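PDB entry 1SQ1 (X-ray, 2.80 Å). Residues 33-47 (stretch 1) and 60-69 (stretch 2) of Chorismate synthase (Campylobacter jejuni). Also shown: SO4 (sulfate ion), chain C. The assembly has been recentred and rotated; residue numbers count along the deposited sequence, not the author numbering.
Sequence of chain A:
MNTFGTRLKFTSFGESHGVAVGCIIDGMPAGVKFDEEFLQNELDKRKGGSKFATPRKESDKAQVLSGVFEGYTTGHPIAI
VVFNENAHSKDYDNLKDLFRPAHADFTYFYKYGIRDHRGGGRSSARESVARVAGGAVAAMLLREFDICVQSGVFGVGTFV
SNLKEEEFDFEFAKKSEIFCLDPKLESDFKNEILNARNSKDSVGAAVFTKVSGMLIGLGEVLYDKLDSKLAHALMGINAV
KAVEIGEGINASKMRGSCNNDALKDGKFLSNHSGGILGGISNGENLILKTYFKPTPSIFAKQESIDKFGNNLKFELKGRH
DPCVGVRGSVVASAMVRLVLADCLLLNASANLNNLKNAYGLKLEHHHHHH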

ATOM      1  N   LYS A  33     -11.724  19.516 -16.300  1.00 71.11           N
ATOM      2  CA  LYS A  33     -11.389  20.133 -17.569  1.00 74.09           C
ATOM      3  C   LYS A  33      -9.950  19.741 -17.901  1.00 75.56           C
ATOM      4  O   LYS A  33      -9.006  20.175 -17.249  1.00 77.57           O
ATOM      5  CB  LYS A  33     -11.550  21.657 -17.451  1.00 75.73           C
ATOM      6  CG  LYS A  33     -11.516  22.410 -18.778  1.00 78.84           C
ATOM      7  CD  LYS A  33     -10.081  22.709 -19.203  1.00 80.68           C
ATOM      8  CE  LYS A  33      -9.934  22.889 -20.730  1.00 80.60           C
ATOM      9  NZ  LYS A  33      -8.531  23.314 -21.119  1.00 80.08           N
ATOM     10  N   PHE A  34      -9.785  18.892 -18.907  1.00 78.54           N
ATOM     11  CA  PHE A  34      -8.454  18.454 -19.283  1.00 81.43           C
ATOM     12  C   PHE A  34      -7.814  19.388 -20.310  1.00 83.11           C
ATOM     13  O   PHE A  34      -8.125  19.336 -21.501  1.00 84.51           O
ATOM     14  CB  PHE A  34      -8.513  17.019 -19.814  1.00 82.46           C
ATOM     15  CG  PHE A  34      -7.166  16.371 -19.960  1.00 83.45           C
ATOM     16  CD1 PHE A  34      -6.465  16.452 -21.159  1.00 83.09           C
ATOM     17  CD2 PHE A  34      -6.590  15.687 -18.889  1.00 83.58           C
ATOM     18  CE1 PHE A  34      -5.215  15.858 -21.296  1.00 83.05           C
ATOM     19  CE2 PHE A  34      -5.338  15.089 -19.013  1.00 84.18           C
ATOM     20  CZ  PHE A  34      -4.649  15.173 -20.222  1.00 84.00           C
ATOM     21  N   ASP A  35      -6.920  20.247 -19.831  1.00 84.60           N
ATOM     22  CA  ASP A  35      -6.221  21.201 -20.682  1.00 85.67           C
ATOM     23  C   ASP A  35      -4.985  20.547 -21.278  1.00 86.71           C
ATOM     24  O   ASP A  35      -3.876  20.732 -20.770  1.00 85.51           O
ATOM     25  CB  ASP A  35      -5.810  22.424 -19.861  1.00 86.16           C
ATOM     26  CG  ASP A  35      -5.095  23.473 -20.688  1.00 86.31           C
ATOM     27  OD1 ASP A  35      -4.654  24.486 -20.101  1.00 87.30           O
ATOM     28  OD2 ASP A  35      -4.977  23.290 -21.919  1.00 85.30           O
ATOM     29  N   GLU A  36      -5.177  19.795 -22.362  1.00 88.18           N
ATOM     30  CA  GLU A  36      -4.068  19.102 -23.007  1.00 89.90           C
ATOM     31  C   GLU A  36      -3.009  20.049 -23.536  1.00 89.82           C
ATOM     32  O   GLU A  36      -1.965  19.614 -24.008  1.00 90.73           O
ATOM     33  CB  GLU A  36      -4.570  18.213 -24.142  1.00 91.31           C
ATOM     34  CG  GLU A  36      -3.571  17.121 -24.511  1.00 94.88           C
ATOM     35  CD  GLU A  36      -4.162  16.050 -25.420  1.00 98.49           C
ATOM     36  OE1 GLU A  36      -5.284  15.564 -25.131  1.00 98.96           O
ATOM     37  OE2 GLU A  36      -3.492  15.675 -26.410  1.00 99.76           O
ATOM     38  N   GLU A  37      -3.280  21.344 -23.457  1.00 91.38           N
ATOM     39  CA  GLU A  37      -2.330  22.341 -23.922  1.00 92.42           C
ATOM     40  C   GLU A  37      -1.350  22.588 -22.794  1.00 90.99           C
ATOM     41  O   GLU A  37      -0.139  22.484 -22.975  1.00 91.05           O
ATOM     42  CB  GLU A  37      -3.054  23.638 -24.289  1.00 95.42           C
ATOM     43  CG  GLU A  37      -2.156  24.665 -24.960  1.00100.87           C
ATOM     44  CD  GLU A  37      -2.913  25.866 -25.505  1.00102.99           C
ATOM     45  OE1 GLU A  37      -3.559  26.582 -24.703  1.00103.84           O
ATOM     46  OE2 GLU A  37      -2.852  26.092 -26.738  1.00103.94           O
ATOM     47  N   PHE A  38      -1.895  22.915 -21.626  1.00 89.68           N
ATOM     48  CA  PHE A  38      -1.094  23.162 -20.435  1.00 87.67           C
ATOM     49  C   PHE A  38      -0.158  21.984 -20.211  1.00 87.44           C
ATOM     50  O   PHE A  38       0.930  22.139 -19.655  1.00 86.96           O
ATOM     51  CB  PHE A  38      -2.008  23.327 -19.227  1.00 86.66           C
ATOM     52  CG  PHE A  38      -1.287  23.344 -17.916  1.00 86.25           C
ATOM     53  CD1 PHE A  38      -1.083  22.170 -17.204  1.00 85.37           C
ATOM     54  CD2 PHE A  38      -0.799  24.541 -17.398  1.00 86.81           C
ATOM     55  CE1 PHE A  38      -0.407  22.191 -15.993  1.00 86.94           C
ATOM     56  CE2 PHE A  38      -0.121  24.576 -16.186  1.00 86.87           C
ATOM     57  CZ  PHE A  38       0.078  23.401 -15.482  1.00 87.41           C
ATOM     58  N   LEU A  39      -0.594  20.803 -20.635  1.00 86.15           N
ATOM     59  CA  LEU A  39       0.216  19.604 -20.501  1.00 84.98           C
ATOM     60  C   LEU A  39       1.365  19.696 -21.486  1.00 85.18           C
ATOM     61  O   LEU A  39       2.533  19.643 -21.106  1.00 86.09           O
ATOM     62  CB  LEU A  39      -0.609  18.359 -20.817  1.00 82.86           C
ATOM     63  CG  LEU A  39       0.204  17.111 -21.165  1.00 80.89           C
ATOM     64  CD1 LEU A  39       0.878  16.561 -19.917  1.00 80.92           C
ATOM     65  CD2 LEU A  39      -0.709  16.072 -21.779  1.00 80.59           C
ATOM     66  N   GLN A  40       1.020  19.846 -22.758  1.00 84.95           N
ATOM     67  CA  GLN A  40       2.026  19.924 -23.799  1.00 84.85           C
ATOM     68  C   GLN A  40       3.021  21.052 -23.563  1.00 84.72           C
ATOM     69  O   GLN A  40       4.196  20.917 -23.887  1.00 83.61           O
ATOM     70  CB  GLN A  40       1.360  20.092 -25.159  1.00 85.69           C
ATOM     71  CG  GLN A  40       2.321  19.934 -26.314  1.00 87.88           C
ATOM     72  CD  GLN A  40       2.990  18.571 -26.325  1.00 89.73           C
ATOM     73  OE1 GLN A  40       2.322  17.541 -26.451  1.00 90.20           O
ATOM     74  NE2 GLN A  40       4.316  18.558 -26.187  1.00 89.73           N
ATOM     75  N   ASN A  41       2.559  22.162 -22.997  1.00 85.09           N
ATOM     76  CA  ASN A  41       3.458  23.282 -22.734  1.00 85.82           C
ATOM     77  C   ASN A  41       4.444  22.978 -21.627  1.00 85.90           C
ATOM     78  O   ASN A  41       5.624  23.296 -21.734  1.00 87.11           O
ATOM     79  CB  ASN A  41       2.681  24.542 -22.361  1.00 86.31           C
ATOM     80  CG  ASN A  41       1.990  25.162 -23.544  1.00 87.65           C
ATOM     81  OD1 ASN A  41       2.552  25.226 -24.639  1.00 88.09           O
ATOM     82  ND2 ASN A  41       0.769  25.641 -23.333  1.00 87.88           N
ATOM     83  N   GLU A  42       3.956  22.366 -20.558  1.00 85.61           N
ATOM     84  CA  GLU A  42       4.817  22.050 -19.438  1.00 84.55           C
ATOM     85  C   GLU A  42       5.931  21.136 -19.906  1.00 84.26           C
ATOM     86  O   GLU A  42       7.087  21.310 -19.522  1.00 84.21           O
ATOM     87  CB  GLU A  42       4.020  21.377 -18.324  1.00 84.53           C
ATOM     88  CG  GLU A  42       4.581  21.651 -16.946  1.00 85.38           C
ATOM     89  CD  GLU A  42       4.409  23.105 -16.525  1.00 85.93           C
ATOM     90  OE1 GLU A  42       4.923  23.484 -15.454  1.00 86.27           O
ATOM     91  OE2 GLU A  42       3.752  23.873 -17.257  1.00 87.34           O
ATOM     92  N   LEU A  43       5.593  20.165 -20.747  1.00 83.67           N
ATOM     93  CA  LEU A  43       6.607  19.246 -21.246  1.00 84.18           C
ATOM     94  C   LEU A  43       7.699  19.997 -22.015  1.00 84.96           C
ATOM     95  O   LEU A  43       8.855  19.565 -22.041  1.00 84.91           O
ATOM     96  CB  LEU A  43       5.975  18.164 -22.137  1.00 81.48           C
ATOM     97  CG  LEU A  43       5.321  16.977 -21.427  1.00 79.46           C
ATOM     98  CD1 LEU A  43       4.719  16.037 -22.447  1.00 79.05           C
ATOM     99  CD2 LEU A  43       6.359  16.245 -20.594  1.00 79.86           C
ATOM    100  N   ASP A  44       7.335  21.129 -22.618  1.00 85.76           N
ATOM    101  CA  ASP A  44       8.292  21.925 -23.384  1.00 87.42           C
ATOM    102  C   ASP A  44       9.224  22.752 -22.500  1.00 88.86           C
ATOM    103  O   ASP A  44      10.249  23.260 -22.967  1.00 89.23           O
ATOM    104  CB  ASP A  44       7.566  22.845 -24.378  1.00 86.48           C
ATOM    105  CG  ASP A  44       6.852  22.069 -25.480  1.00 86.50           C
ATOM    106  OD1 ASP A  44       7.353  21.000 -25.896  1.00 86.35           O
ATOM    107  OD2 ASP A  44       5.797  22.538 -25.951  1.00 85.97           O
ATOM    108  N   LYS A  45       8.872  22.884 -21.225  1.00 90.83           N
ATOM    109  CA  LYS A  45       9.701  23.637 -20.292  1.00 91.28           C
ATOM    110  C   LYS A  45      10.960  22.847 -19.950  1.00 92.51           C
ATOM    111  O   LYS A  45      12.059  23.405 -19.947  1.00 92.84           O
ATOM    112  CB  LYS A  45       8.927  23.970 -19.011  1.00 90.48           C
ATOM    113  CG  LYS A  45       8.168  25.288 -19.069  1.00 88.81           C
ATOM    114  CD  LYS A  45       7.805  25.771 -17.673  1.00 89.02           C
ATOM    115  CE  LYS A  45       7.251  27.186 -17.700  1.00 88.68           C
ATOM    116  NZ  LYS A  45       6.942  27.697 -16.333  1.00 89.23           N
ATOM    117  N   ARG A  46      10.809  21.554 -19.668  1.00 92.99           N
ATOM    118  CA  ARG A  46      11.975  20.736 -19.349  1.00 94.86           C
ATOM    119  C   ARG A  46      12.866  20.624 -20.595  1.00 95.88           C
ATOM    120  O   ARG A  46      12.364  20.468 -21.713  1.00 95.11           O
ATOM    121  CB  ARG A  46      11.554  19.341 -18.878  1.00 94.47           C
ATOM    122  CG  ARG A  46      10.932  18.480 -19.953  1.00 94.52           C
ATOM    123  CD  ARG A  46      10.854  17.033 -19.509  1.00 93.92           C
ATOM    124  NE  ARG A  46      12.170  16.426 -19.313  1.00 93.53           N
ATOM    125  CZ  ARG A  46      13.013  16.112 -20.294  1.00 93.75           C
ATOM    126  NH1 ARG A  46      12.689  16.349 -21.559  1.00 94.55           N
ATOM    127  NH2 ARG A  46      14.176  15.540 -20.010  1.00 92.08           N
ATOM    128  N   LYS A  47      14.182  20.702 -20.395  1.00 97.28           N
ATOM    129  CA  LYS A  47      15.148  20.635 -21.500  1.00 98.14           C
ATOM    130  C   LYS A  47      14.662  21.479 -22.685  1.00 98.12           C
ATOM    131  O   LYS A  47      14.669  21.028 -23.831  1.00 97.86           O
ATOM    132  CB  LYS A  47      15.377  19.174 -21.941  1.00 98.32           C
ATOM    133  CG  LYS A  47      16.484  18.418 -21.192  1.00 96.55           C
ATOM    134  CD  LYS A  47      16.476  16.912 -21.512  1.00 96.79           C
ATOM    135  CE  LYS A  47      16.482  16.603 -23.015  1.00 95.60           C
ATOM    136  NZ  LYS A  47      16.286  15.140 -23.288  1.00 92.37           N
ATOM    137  N   ASP A  60       8.635  14.823 -29.141  1.00 89.60           N
ATOM    138  CA  ASP A  60       8.441  14.955 -27.698  1.00 87.98           C
ATOM    139  C   ASP A  60       7.024  15.448 -27.382  1.00 86.67           C
ATOM    140  O   ASP A  60       6.804  16.154 -26.396  1.00 86.89           O
ATOM    141  CB  ASP A  60       9.487  15.923 -27.115  1.00 87.21           C
ATOM    142  CG  ASP A  60       9.718  15.711 -25.627  1.00 87.20           C
ATOM    143  OD1 ASP A  60       8.762  15.884 -24.842  1.00 87.48           O
ATOM    144  OD2 ASP A  60      10.856  15.363 -25.243  1.00 86.73           O
ATOM    145  N   LYS A  61       6.066  15.074 -28.227  1.00 84.36           N
ATOM    146  CA  LYS A  61       4.677  15.472 -28.027  1.00 82.76           C
ATOM    147  C   LYS A  61       3.942  14.407 -27.218  1.00 81.52           C
ATOM    148  O   LYS A  61       4.120  13.207 -27.453  1.00 80.32           O
ATOM    149  CB  LYS A  61       3.974  15.675 -29.371  1.00 83.44           C
ATOM    150  CG  LYS A  61       2.486  16.003 -29.254  1.00 84.66           C
ATOM    151  CD  LYS A  61       1.878  16.366 -30.601  1.00 85.49           C
ATOM    152  CE  LYS A  61       2.581  17.583 -31.207  1.00 88.03           C
ATOM    153  NZ  LYS A  61       2.541  18.790 -30.313  1.00 87.54           N
ATOM    154  N   ALA A  62       3.122  14.860 -26.269  1.00 79.53           N
ATOM    155  CA  ALA A  62       2.348  13.977 -25.395  1.00 77.74           C
ATOM    156  C   ALA A  62       1.064  13.489 -26.049  1.00 75.34           C
ATOM    157  O   ALA A  62       0.302  14.279 -26.601  1.00 75.01           O
ATOM    158  CB  ALA A  62       2.016  14.703 -24.085  1.00 77.96           C
ATOM    159  N   GLN A  63       0.822  12.185 -25.978  1.00 74.36           N
ATOM    160  CA  GLN A  63      -0.384  11.611 -26.561  1.00 73.71           C
ATOM    161  C   GLN A  63      -1.266  10.933 -25.502  1.00 71.72           C
ATOM    162  O   GLN A  63      -1.025   9.792 -25.104  1.00 71.47           O
ATOM    163  CB  GLN A  63      -0.016  10.604 -27.652  1.00 75.20           C
ATOM    164  CG  GLN A  63      -1.196  10.232 -28.537  1.00 80.25           C
ATOM    165  CD  GLN A  63      -0.842   9.223 -29.623  1.00 82.91           C
ATOM    166  OE1 GLN A  63       0.073   9.444 -30.420  1.00 83.58           O
ATOM    167  NE2 GLN A  63      -1.579   8.109 -29.665  1.00 84.10           N
ATOM    168  N   VAL A  64      -2.283  11.652 -25.044  1.00 69.14           N
ATOM    169  CA  VAL A  64      -3.198  11.123 -24.048  1.00 67.72           C
ATOM    170  C   VAL A  64      -3.896   9.877 -24.576  1.00 69.11           C
ATOM    171  O   VAL A  64      -4.652   9.954 -25.542  1.00 69.44           O
ATOM    172  CB  VAL A  64      -4.272  12.147 -23.694  1.00 65.51           C
ATOM    173  CG1 VAL A  64      -5.182  11.586 -22.615  1.00 64.89           C
ATOM    174  CG2 VAL A  64      -3.625  13.432 -23.253  1.00 61.93           C
ATOM    175  N   LEU A  65      -3.656   8.737 -23.936  1.00 69.81           N
ATOM    176  CA  LEU A  65      -4.268   7.487 -24.369  1.00 70.30           C
ATOM    177  C   LEU A  65      -5.648   7.168 -23.790  1.00 71.33           C
ATOM    178  O   LEU A  65      -6.427   6.456 -24.422  1.00 73.38           O
ATOM    179  CB  LEU A  65      -3.333   6.317 -24.070  1.00 68.87           C
ATOM    180  CG  LEU A  65      -1.963   6.346 -24.740  1.00 68.38           C
ATOM    181  CD1 LEU A  65      -1.315   4.977 -24.571  1.00 66.73           C
ATOM    182  CD2 LEU A  65      -2.104   6.681 -26.224  1.00 66.55           C
ATOM    183  N   SER A  66      -5.960   7.682 -22.604  1.00 72.22           N
ATOM    184  CA  SER A  66      -7.249   7.381 -21.979  1.00 73.07           C
ATOM    185  C   SER A  66      -7.528   8.237 -20.755  1.00 74.89           C
ATOM    186  O   SER A  66      -6.805   9.189 -20.468  1.00 75.92           O
ATOM    187  CB  SER A  66      -7.279   5.920 -21.546  1.00 73.21           C
ATOM    188  OG  SER A  66      -6.266   5.670 -20.588  1.00 71.42           O
ATOM    189  N   GLY A  67      -8.580   7.872 -20.031  1.00 75.43           N
ATOM    190  CA  GLY A  67      -8.948   8.595 -18.830  1.00 78.18           C
ATOM    191  C   GLY A  67      -9.663   9.899 -19.108  1.00 80.55           C
ATOM    192  O   GLY A  67     -10.148  10.561 -18.185  1.00 80.91           O
ATOM    193  N   VAL A  68      -9.718  10.277 -20.380  1.00 82.57           N
ATOM    194  CA  VAL A  68     -10.386  11.507 -20.783  1.00 86.15           C
ATOM    195  C   VAL A  68     -11.258  11.285 -22.009  1.00 88.42           C
ATOM    196  O   VAL A  68     -10.934  10.479 -22.885  1.00 88.09           O
ATOM    197  CB  VAL A  68      -9.383  12.619 -21.110  1.00 85.96           C
ATOM    198  CG1 VAL A  68      -8.652  13.045 -19.855  1.00 86.50           C
ATOM    199  CG2 VAL A  68      -8.409  12.132 -22.159  1.00 86.79           C
ATOM    200  N   PHE A  69     -12.364  12.021 -22.056  1.00 91.16           N
ATOM    201  CA  PHE A  69     -13.329  11.940 -23.146  1.00 93.71           C
ATOM    202  C   PHE A  69     -14.126  13.245 -23.255  1.00 94.32           C
ATOM    203  O   PHE A  69     -14.793  13.650 -22.300  1.00 94.40           O
ATOM    204  CB  PHE A  69     -14.289  10.776 -22.900  1.00 95.36           C
ATOM    205  CG  PHE A  69     -15.447  10.749 -23.843  1.00 97.55           C
ATOM    206  CD1 PHE A  69     -16.750  10.605 -23.362  1.00 97.74           C
ATOM    207  CD2 PHE A  69     -15.241  10.884 -25.216  1.00 97.65           C
ATOM    208  CE1 PHE A  69     -17.835  10.602 -24.231  1.00 97.10           C
ATOM    209  CE2 PHE A  69     -16.312  10.882 -26.096  1.00 98.27           C
ATOM    210  CZ  PHE A  69     -17.618  10.739 -25.603  1.00 98.22           C
TER
HETATM  211  S   SO4 C 402     -11.613   6.069 -21.002  1.00 90.11           S
HETATM  212  O1  SO4 C 402     -10.768   7.065 -21.708  1.00 91.03           O
HETATM  213  O2  SO4 C 402     -12.993   6.131 -21.558  1.00 91.04           O
HETATM  214  O3  SO4 C 402     -11.039   4.709 -21.208  1.00 89.30           O
HETATM  215  O4  SO4 C 402     -11.651   6.385 -19.546  1.00 87.75           O

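Read from the side of the second stretch, this contact is a short strand laid against a helix running nearly antiparallel to it, with 150° between their directions and 9.4 Å between their axes at closest approach. The walk begins at the polar end.

Asp 60 offers its backbone carbonyl: its O receives a weak hydrogen bond from Gln 40 NE2, at 3.5 Å. The CA-to-CB bond points sideways and the end of the side chain comes nearer the first stretch, but Asp 60 OD2 lies 4.2 Å from Arg 46 NH1, beyond salt-bridge range; the opposite charges are merely neighbours, and OD2 finds a hydrogen bond elsewhere in the structure.

Lys 61 points its CA-to-CB bond away from the helix, and chi3 and chi4, both m, curl the chain back beside Gln 40. The base of that chain touches the other stretch: Lys 61 CG is 3.2 Å from Gln 40 OE1.

Ala 62 is where the polar and apolar parts of the contact meet. Its N donates to Gln 40 OE1 at 2.8 Å with an angle of 156°, the stronger of the two hydrogen bonds across the stretches. Gln 40 thus uses both ends of one amide, accepting from Ala 62 N while donating to Asp 60 O, and so reads the backbone on both flanks of Lys 61. Its CA-to-CB bond points sideways; chi1 at t followed by chi2 at p brings the amide to the strand. Meanwhile the methyl of Ala 62 faces the helix, its CB 3.4 Å from Leu 43 CD1 and 3.8 Å from Leu 39 CD2. These leucines are one helical turn apart, and a single small side chain packs against both. Here the backbones also come nearest among the registered pairs, with Gln 40 CA and Ala 62 CA 6.2 Å apart.

Gln 63 turns away, in the usual alternation of a strand, and Val 64 turns back. Its CG2 is a shared contact point: 3.5 Å from Phe 34 CE1, 4.2 Å from Leu 39 CD2 and 3.3 Å from Glu 36 OE1. The last places a carboxylate oxygen against a methyl, a packing contact at the exposed margin rather than a polar pairing.

Leu 65, Ser 66 and Gly 67 then leave the first stretch alone. Gly 67 has a phi of 78°, a value that by itself favours glycine, and its N makes a weak hydrogen bond to sulfate O1 at 2.9 Å; the ion probably came from the crystallisation liquor.

Val 68 brings the chain back. Its CG1 sits over one face of the Phe 34 ring, 3.9 Å from the centroid and 28° off the normal, a CH-pi contact whose closest pair is CG1 to Phe 34 CD2 at 3.5 Å. Phe 34, just ahead of the helix, therefore bridges Val 64 and Val 68 across the loop between them. The rule is economical: Ala 62 and Val 64, alternate residues of the strand, and Val 68 beyond the loop supply the apolar packing, while one glutamine bonds to the backbone at Asp 60 and Ala 62.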